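Local coordinates for protein galectin-1 (Bufo arenarum, PDB 1A78) that binds beta-galactosides as a homodimeric lectin, probably recognises a wide array of complex carbohydrates, and may regulate apoptosis and cell differentiation, at residues Leu12-Pro26 / Phe80-Thr94. Sequence-based numbering, arbitrary orientation.
Sequences LKPGHCVEIKGSIPP and FQQGAEVMVCFEYQT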
loop_
_atom_site.group_PDB
_atom_site.type_symbol
_atom_site.label_atom_id
_atom_site.label_comp_id
_atom_site.label_asym_id
_atom_site.label_seq_id
_atom_site.Cartn_x
_atom_site.Cartn_y
_atom_site.Cartn_z
ATOM N N LEU A 12 -0.871 11.536 -2.918
ATOM C CA LEU A 12 -2.043 11.732 -3.762
ATOM C C LEU A 12 -2.210 13.230 -3.948
ATOM O O LEU A 12 -2.394 13.948 -2.981
ATOM C CB LEU A 12 -3.291 11.109 -3.117
ATOM C CG LEU A 12 -4.553 10.913 -3.969
ATOM C CD1 LEU A 12 -4.325 9.868 -5.066
ATOM C CD2 LEU A 12 -5.695 10.473 -3.080
ATOM N N LYS A 13 -2.072 13.705 -5.183
ATOM C CA LYS A 13 -2.192 15.130 -5.499
ATOM C C LYS A 13 -3.552 15.324 -6.109
ATOM O O LYS A 13 -4.171 14.351 -6.549
ATOM C CB LYS A 13 -1.115 15.550 -6.507
ATOM C CG LYS A 13 0.322 15.237 -6.066
ATOM C CD LYS A 13 1.329 15.773 -7.057
ATOM C CE LYS A 13 2.755 15.767 -6.487
ATOM N NZ LYS A 13 2.916 16.636 -5.266
ATOM N N PRO A 14 -4.056 16.571 -6.132
ATOM C CA PRO A 14 -5.382 16.760 -6.725
ATOM C C PRO A 14 -5.452 16.269 -8.172
ATOM O O PRO A 14 -4.461 16.301 -8.926
ATOM C CB PRO A 14 -5.635 18.267 -6.570
ATOM C CG PRO A 14 -4.295 18.852 -6.373
ATOM C CD PRO A 14 -3.550 17.831 -5.569
ATOM N N GLY A 15 -6.621 15.762 -8.534
ATOM C CA GLY A 15 -6.813 15.249 -9.863
ATOM C C GLY A 15 -6.356 13.822 -9.943
ATOM O O GLY A 15 -6.161 13.321 -11.037
ATOM N N HIS A 16 -6.106 13.174 -8.808
ATOM C CA HIS A 16 -5.690 11.764 -8.812
ATOM C C HIS A 16 -6.529 10.980 -7.864
ATOM O O HIS A 16 -7.213 11.556 -7.036
ATOM C CB HIS A 16 -4.233 11.623 -8.463
ATOM C CG HIS A 16 -3.347 12.270 -9.461
ATOM N ND1 HIS A 16 -2.836 11.592 -10.543
ATOM C CD2 HIS A 16 -2.943 13.552 -9.590
ATOM C CE1 HIS A 16 -2.152 12.430 -11.297
ATOM N NE2 HIS A 16 -2.202 13.627 -10.742
ATOM N N CYS A 17 -6.456 9.668 -7.931
ATOM C CA CYS A 17 -7.298 8.889 -7.069
ATOM C C CYS A 17 -6.630 7.644 -6.564
ATOM O O CYS A 17 -5.574 7.265 -7.054
ATOM C CB CYS A 17 -8.553 8.498 -7.841
ATOM S SG CYS A 17 -8.193 7.411 -9.227
ATOM N N VAL A 18 -7.254 7.026 -5.570
ATOM C CA VAL A 18 -6.777 5.794 -4.985
ATOM C C VAL A 18 -7.996 4.889 -4.827
ATOM O O VAL A 18 -9.068 5.337 -4.443
ATOM C CB VAL A 18 -5.995 6.038 -3.633
ATOM C CG1 VAL A 18 -6.709 6.992 -2.729
ATOM C CG2 VAL A 18 -5.743 4.750 -2.918
ATOM N N GLU A 19 -7.855 3.637 -5.216
ATOM C CA GLU A 19 -8.930 2.679 -5.120
ATOM C C GLU A 19 -8.473 1.590 -4.165
ATOM O O GLU A 19 -7.405 1.005 -4.366
ATOM C CB GLU A 19 -9.191 2.066 -6.501
ATOM C CG GLU A 19 -10.078 0.814 -6.491
ATOM C CD GLU A 19 -9.875 -0.061 -7.722
ATOM O OE1 GLU A 19 -10.477 0.231 -8.782
ATOM O OE2 GLU A 19 -9.108 -1.047 -7.626
ATOM N N ILE A 20 -9.249 1.339 -3.116
ATOM C CA ILE A 20 -8.920 0.300 -2.152
ATOM C C ILE A 20 -9.844 -0.877 -2.403
ATOM O O ILE A 20 -10.974 -0.690 -2.823
ATOM C CB ILE A 20 -9.047 0.795 -0.685
ATOM C CG1 ILE A 20 -7.757 1.486 -0.244
ATOM C CG2 ILE A 20 -9.269 -0.375 0.265
ATOM C CD1 ILE A 20 -7.497 2.782 -0.924
ATOM N N LYS A 21 -9.349 -2.088 -2.182
ATOM C CA LYS A 21 -10.128 -3.298 -2.391
ATOM C C LYS A 21 -9.766 -4.222 -1.242
ATOM O O LYS A 21 -8.587 -4.348 -0.893
ATOM C CB LYS A 21 -9.731 -3.926 -3.711
ATOM C CG LYS A 21 -10.833 -4.684 -4.386
ATOM C CD LYS A 21 -10.380 -5.098 -5.770
ATOM C CE LYS A 21 -9.846 -3.879 -6.536
ATOM N NZ LYS A 21 -9.100 -4.234 -7.787
ATOM N N GLY A 22 -10.775 -4.817 -0.612
ATOM C CA GLY A 22 -10.509 -5.687 0.510
ATOM C C GLY A 22 -11.698 -6.536 0.876
ATOM O O GLY A 22 -12.709 -6.535 0.174
ATOM N N SER A 23 -11.563 -7.287 1.962
ATOM C CA SER A 23 -12.633 -8.146 2.435
ATOM C C SER A 23 -13.201 -7.731 3.789
ATOM O O SER A 23 -12.460 -7.413 4.734
ATOM C CB SER A 23 -12.175 -9.601 2.495
ATOM O OG SER A 23 -12.152 -10.162 1.201
ATOM N N ILE A 24 -14.532 -7.713 3.842
ATOM C CA ILE A 24 -15.290 -7.371 5.032
ATOM C C ILE A 24 -15.541 -8.657 5.791
ATOM O O ILE A 24 -15.998 -9.646 5.210
ATOM C CB ILE A 24 -16.691 -6.807 4.686
ATOM C CG1 ILE A 24 -16.592 -5.525 3.866
ATOM C CG2 ILE A 24 -17.480 -6.544 5.961
ATOM C CD1 ILE A 24 -17.951 -4.884 3.625
ATOM N N PRO A 25 -15.179 -8.691 7.081
ATOM C CA PRO A 25 -15.413 -9.905 7.881
ATOM C C PRO A 25 -16.944 -10.194 7.993
ATOM O O PRO A 25 -17.787 -9.289 7.876
ATOM C CB PRO A 25 -14.794 -9.535 9.231
ATOM C CG PRO A 25 -13.675 -8.584 8.829
ATOM C CD PRO A 25 -14.328 -7.722 7.800
ATOM N N PRO A 26 -17.317 -11.460 8.233
ATOM C CA PRO A 26 -18.735 -11.842 8.350
ATOM C C PRO A 26 -19.393 -11.261 9.599
ATOM O O PRO A 26 -20.609 -11.108 9.663
ATOM C CB PRO A 26 -18.669 -13.364 8.408
ATOM C CG PRO A 26 -17.395 -13.593 9.204
ATOM C CD PRO A 26 -16.430 -12.591 8.580
ATOM N N PHE A 80 -22.755 -2.206 1.195
ATOM C CA PHE A 80 -21.828 -3.198 1.743
ATOM C C PHE A 80 -22.485 -4.389 2.439
ATOM O O PHE A 80 -23.511 -4.244 3.102
ATOM C CB PHE A 80 -20.853 -2.539 2.724
ATOM C CG PHE A 80 -20.306 -1.225 2.254
ATOM C CD1 PHE A 80 -19.210 -1.176 1.412
ATOM C CD2 PHE A 80 -20.871 -0.038 2.684
ATOM C CE1 PHE A 80 -18.676 0.039 1.007
ATOM C CE2 PHE A 80 -20.353 1.178 2.292
ATOM C CZ PHE A 80 -19.248 1.221 1.450
ATOM N N GLN A 81 -21.864 -5.559 2.306
ATOM C CA GLN A 81 -22.338 -6.796 2.924
ATOM C C GLN A 81 -21.221 -7.363 3.777
ATOM O O GLN A 81 -20.043 -7.290 3.405
ATOM C CB GLN A 81 -22.674 -7.852 1.873
ATOM C CG GLN A 81 -23.873 -7.547 1.033
ATOM C CD GLN A 81 -24.046 -8.544 -0.082
ATOM O OE1 GLN A 81 -23.743 -8.247 -1.237
ATOM N NE2 GLN A 81 -24.537 -9.739 0.253
ATOM N N GLN A 82 -21.595 -7.958 4.903
ATOM C CA GLN A 82 -20.621 -8.570 5.789
ATOM C C GLN A 82 -20.098 -9.825 5.108
ATOM O O GLN A 82 -20.747 -10.381 4.215
ATOM C CB GLN A 82 -21.259 -8.924 7.124
ATOM C CG GLN A 82 -21.634 -7.725 7.960
ATOM C CD GLN A 82 -22.381 -8.120 9.216
ATOM O OE1 GLN A 82 -21.904 -7.912 10.337
ATOM N NE2 GLN A 82 -23.556 -8.722 9.037
ATOM N N GLY A 83 -18.904 -10.240 5.505
ATOM C CA GLY A 83 -18.309 -11.423 4.927
ATOM C C GLY A 83 -18.162 -11.339 3.423
ATOM O O GLY A 83 -18.134 -12.383 2.779
ATOM N N ALA A 84 -18.084 -10.132 2.855
ATOM C CA ALA A 84 -17.927 -9.964 1.400
ATOM C C ALA A 84 -16.792 -8.999 1.048
ATOM O O ALA A 84 -16.179 -8.411 1.928
ATOM C CB ALA A 84 -19.226 -9.499 0.769
ATOM N N GLU A 85 -16.511 -8.856 -0.242
ATOM C CA GLU A 85 -15.452 -7.974 -0.721
ATOM C C GLU A 85 -15.936 -6.568 -1.053
ATOM O O GLU A 85 -17.026 -6.396 -1.591
ATOM C CB GLU A 85 -14.828 -8.550 -1.986
ATOM C CG GLU A 85 -13.890 -9.713 -1.761
ATOM C CD GLU A 85 -12.894 -9.873 -2.907
ATOM O OE1 GLU A 85 -12.008 -8.985 -3.048
ATOM O OE2 GLU A 85 -12.994 -10.887 -3.648
ATOM N N VAL A 86 -15.119 -5.559 -0.778
ATOM C CA VAL A 86 -15.497 -4.198 -1.104
ATOM C C VAL A 86 -14.432 -3.513 -1.928
ATOM O O VAL A 86 -13.260 -3.897 -1.883
ATOM C CB VAL A 86 -15.736 -3.348 0.148
ATOM C CG1 VAL A 86 -16.971 -3.813 0.835
ATOM C CG2 VAL A 86 -14.550 -3.422 1.088
ATOM N N MET A 87 -14.838 -2.469 -2.639
ATOM C CA MET A 87 -13.924 -1.681 -3.445
ATOM C C MET A 87 -14.435 -0.239 -3.459
ATOM O O MET A 87 -15.565 0.017 -3.877
ATOM C CB MET A 87 -13.846 -2.261 -4.843
ATOM C CG MET A 87 -13.067 -1.443 -5.815
ATOM S SD MET A 87 -13.118 -2.215 -7.452
ATOM C CE MET A 87 -14.328 -3.562 -7.230
ATOM N N VAL A 88 -13.635 0.688 -2.932
ATOM C CA VAL A 88 -14.001 2.102 -2.854
ATOM C C VAL A 88 -12.896 2.923 -3.525
ATOM O O VAL A 88 -11.722 2.557 -3.448
ATOM C CB VAL A 88 -14.141 2.594 -1.341
ATOM C CG1 VAL A 88 -14.862 3.946 -1.271
ATOM C CG2 VAL A 88 -14.874 1.568 -0.485
ATOM N N CYS A 89 -13.261 4.044 -4.137
ATOM C CA CYS A 89 -12.298 4.914 -4.781
ATOM C C CYS A 89 -12.511 6.322 -4.268
ATOM O O CYS A 89 -13.635 6.731 -3.990
ATOM C CB CYS A 89 -12.472 4.874 -6.283
ATOM S SG CYS A 89 -12.759 3.216 -6.838
ATOM N N PHE A 90 -11.408 7.038 -4.098
ATOM C CA PHE A 90 -11.412 8.392 -3.595
ATOM C C PHE A 90 -10.624 9.220 -4.570
ATOM O O PHE A 90 -9.458 8.941 -4.837
ATOM C CB PHE A 90 -10.709 8.468 -2.228
ATOM C CG PHE A 90 -11.180 7.463 -1.259
ATOM C CD1 PHE A 90 -10.626 6.198 -1.237
ATOM C CD2 PHE A 90 -12.217 7.764 -0.381
ATOM C CE1 PHE A 90 -11.105 5.225 -0.357
ATOM C CE2 PHE A 90 -12.710 6.805 0.510
ATOM C CZ PHE A 90 -12.161 5.536 0.523
ATOM N N GLU A 91 -11.244 10.282 -5.039
ATOM C CA GLU A 91 -10.638 11.176 -5.976
ATOM C C GLU A 91 -10.438 12.460 -5.210
ATOM O O GLU A 91 -11.365 12.951 -4.566
ATOM C CB GLU A 91 -11.596 11.381 -7.142
ATOM C CG GLU A 91 -11.037 12.169 -8.302
ATOM C CD GLU A 91 -12.138 12.568 -9.258
ATOM O OE1 GLU A 91 -12.898 11.681 -9.729
ATOM O OE2 GLU A 91 -12.285 13.779 -9.494
ATOM N N TYR A 92 -9.236 13.016 -5.288
ATOM C CA TYR A 92 -8.902 14.232 -4.572
ATOM C C TYR A 92 -8.890 15.433 -5.486
ATOM O O TYR A 92 -8.237 15.433 -6.521
ATOM C CB TYR A 92 -7.536 14.058 -3.896
ATOM C CG TYR A 92 -6.987 15.264 -3.172
ATOM C CD1 TYR A 92 -7.826 16.161 -2.502
ATOM C CD2 TYR A 92 -5.614 15.490 -3.119
ATOM C CE1 TYR A 92 -7.303 17.240 -1.799
ATOM C CE2 TYR A 92 -5.084 16.574 -2.414
ATOM C CZ TYR A 92 -5.929 17.438 -1.757
ATOM O OH TYR A 92 -5.396 18.492 -1.045
ATOM N N GLN A 93 -9.679 16.431 -5.114
ATOM C CA GLN A 93 -9.765 17.695 -5.818
ATOM C C GLN A 93 -9.451 18.706 -4.694
ATOM O O GLN A 93 -9.674 18.416 -3.521
ATOM C CB GLN A 93 -11.165 17.865 -6.392
ATOM C CG GLN A 93 -11.554 16.796 -7.447
ATOM C CD GLN A 93 -10.828 16.973 -8.794
ATOM O OE1 GLN A 93 -10.449 18.080 -9.163
ATOM N NE2 GLN A 93 -10.621 15.877 -9.512
ATOM N N THR A 94 -8.895 19.864 -5.013
ATOM C CA THR A 94 -8.520 20.807 -3.955
ATOM C C THR A 94 -9.632 21.305 -3.025
ATOM O O THR A 94 -9.357 21.862 -1.953
ATOM C CB THR A 94 -7.805 22.048 -4.544
ATOM O OG1 THR A 94 -8.519 22.511 -5.698
ATOM C CG2 THR A 94 -6.363 21.710 -4.933
#
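M87 reaches across to both E19 and K21 on the neighbouring strand of the galectin beta-sandwich, where 16-23 and 85-92 run antiparallel in the middle of the five-stranded sheet. Going outward, M87 CB meets I20 O and lies 3.9 Å from K21 CG. M87 CG, set anti to the backbone N (chi1 173°), comes to 3.8 Å from E19 CG. M87 SD sits between the two chains, 3.8 Å from K21 CE and equally near E19 OE1. At the tip the chain bends (chi3 8°), and M87 CE leads away from the pair. The charged ends meet alongside the thioether, K21 NZ forming a salt bridge to E19 OE2 at 3.2 Å. On the same face, C89 SG lies against E19 CG, and C17, E19 and C89 help line the pocket that holds a dithiothreitol, probably from the crystallisation liquor. The other face carries V18, I20, V88 and F90 into the core, I20 against L121 and L123 of the opposing sheet and F90 against I99 of the adjacent strand 96-101. Paired backbone bonds join V18 to F90, I20 to V88 and G22 to V86. At the end of strand 85-92, Y92 OH hydrogen-bonds to the L115 carbonyl, P14 CB lies over one ring face, and P14 CD sits 3.7 Å from Y92 CE2.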